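Local coordinates for ribose-5-phosphate isomerase RpiB (PDB 1O1X), which probably interconverts ribose 5-phosphate and ribulose 5-phosphate as an aldose-ketose isomerase, at residues Phe100-Met103 against Ala104-Ala107. Sequence-based numbering, arbitrary orientation.
Sequences FPDM and ARLA
Asp-102 OD2 is gripped by two nitrogens of Arg-105, one turn further along the same helix: NH2 at 3.1 Å from OD2 makes a salt bridge, and NE adds a weak hydrogen bond to that oxygen at 3.4 Å. This is an i to i+3 ion pair in the first turn of helix 101-109, the helix that crosses from strand 95-97 to strand 115-117 in a beta-alpha-beta unit of the parallel sheet. The carboxylate stands nearly upright to the guanidinium, planes 83° apart, and OD2, lying almost in the guanidinium plane, turns its anti lone pair to NH2. Arg-105 gets there by sending CG anti to its own backbone N (chi1 171°) and then bending at chi3, which brings NE and NH2 alongside the aspartate. Its guanidinium also makes a cation-pi contact with Trp-130 of a third subunit. Cut back to an alanine, Arg-105 would probably leave the Asp-102 carboxylate without this countercharge and the Trp-130 indole of the third subunit without its cation. Along the backbone of the same turn the i to i+4 helical hydrogen bonds are regular: Pro-101 O takes Arg-105 N at 2.9 Å, and Asp-102 O takes Leu-106 N at 3.0 Å. Leu-106 packs its CB and CG against Asp-102 O, each 3.6 Å from it, while its side chain comes close to that of His-110, the predicted proton donor. Phe-100 sits at the N-cap, with Met-103 CG lying 3.7 Å above its ring plane, offset toward the rim. One residue further on from the Asp-102 bond, Met-103 O accepts Ala-107 N at 2.8 Å.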
loop_
_atom_site.group_PDB
_atom_site.type_symbol
_atom_site.label_atom_id
_atom_site.label_comp_id
_atom_site.label_asym_id
_atom_site.label_seq_id
_atom_site.Cartn_x
_atom_site.Cartn_y
_atom_site.Cartn_z
ATOM N N PHE A 100 3.074 -6.061 1.146
ATOM C CA PHE A 100 4.128 -5.593 2.068
ATOM C C PHE A 100 4.458 -6.724 3.094
ATOM O O PHE A 100 3.662 -7.677 3.242
ATOM C CB PHE A 100 3.802 -4.218 2.729
ATOM C CG PHE A 100 2.487 -4.173 3.487
ATOM C CD1 PHE A 100 1.305 -3.874 2.834
ATOM C CD2 PHE A 100 2.447 -4.402 4.865
ATOM C CE1 PHE A 100 0.099 -3.831 3.538
ATOM C CE2 PHE A 100 1.280 -4.348 5.553
ATOM C CZ PHE A 100 0.105 -4.090 4.899
ATOM N N PRO A 101 5.635 -6.669 3.725
ATOM C CA PRO A 101 6.110 -7.783 4.560
ATOM C C PRO A 101 5.188 -8.287 5.660
ATOM O O PRO A 101 5.105 -9.512 5.840
ATOM C CB PRO A 101 7.436 -7.264 5.079
ATOM C CG PRO A 101 7.916 -6.361 3.952
ATOM C CD PRO A 101 6.682 -5.628 3.594
ATOM N N ASP A 102 4.496 -7.416 6.375
ATOM C CA ASP A 102 3.542 -7.880 7.385
ATOM C C ASP A 102 2.443 -8.752 6.837
ATOM O O ASP A 102 1.945 -9.639 7.547
ATOM C CB ASP A 102 2.917 -6.742 8.160
ATOM C CG ASP A 102 3.918 -6.056 9.061
ATOM O OD1 ASP A 102 4.691 -5.216 8.533
ATOM O OD2 ASP A 102 4.033 -6.348 10.273
HETATM N N MSE A 103 2.051 -8.550 5.582
HETATM C CA MSE A 103 1.087 -9.449 5.003
HETATM C C MSE A 103 1.642 -10.869 4.841
HETATM O O MSE A 103 0.927 -11.848 5.109
HETATM C CB MSE A 103 0.547 -8.890 3.685
HETATM C CG MSE A 103 -0.299 -7.665 3.882
HETATM SE SE MSE A 103 -1.144 -7.072 2.180
HETATM C CE MSE A 103 -2.510 -8.445 1.998
ATOM N N ALA A 104 2.900 -10.974 4.407
ATOM C CA ALA A 104 3.566 -12.252 4.278
ATOM C C ALA A 104 3.742 -12.883 5.646
ATOM O O ALA A 104 3.599 -14.098 5.779
ATOM C CB ALA A 104 4.933 -12.115 3.593
ATOM N N ARG A 105 4.082 -12.078 6.652
ATOM C CA ARG A 105 4.202 -12.587 8.009
ATOM C C ARG A 105 2.875 -13.258 8.442
ATOM O O ARG A 105 2.866 -14.377 8.902
ATOM C CB ARG A 105 4.620 -11.478 8.986
ATOM C CG ARG A 105 4.573 -11.869 10.469
ATOM C CD ARG A 105 4.990 -10.749 11.382
ATOM N NE ARG A 105 4.086 -9.583 11.325
ATOM C CZ ARG A 105 2.898 -9.456 11.962
ATOM N NH1 ARG A 105 2.417 -10.442 12.710
ATOM N NH2 ARG A 105 2.189 -8.321 11.848
ATOM N N LEU A 106 1.762 -12.555 8.293
ATOM C CA LEU A 106 0.480 -13.084 8.690
ATOM C C LEU A 106 0.023 -14.242 7.788
ATOM O O LEU A 106 -0.561 -15.188 8.266
ATOM C CB LEU A 106 -0.570 -11.957 8.780
ATOM C CG LEU A 106 -0.392 -10.985 9.967
ATOM C CD1 LEU A 106 -1.321 -9.838 9.886
ATOM C CD2 LEU A 106 -0.560 -11.698 11.275
ATOM N N ALA A 107 0.320 -14.186 6.498
ATOM C CA ALA A 107 0.004 -15.275 5.594
ATOM C C ALA A 107 0.597 -16.598 6.125
ATOM O O ALA A 107 -0.051 -17.640 6.058
ATOM C CB ALA A 107 0.517 -14.988 4.180
#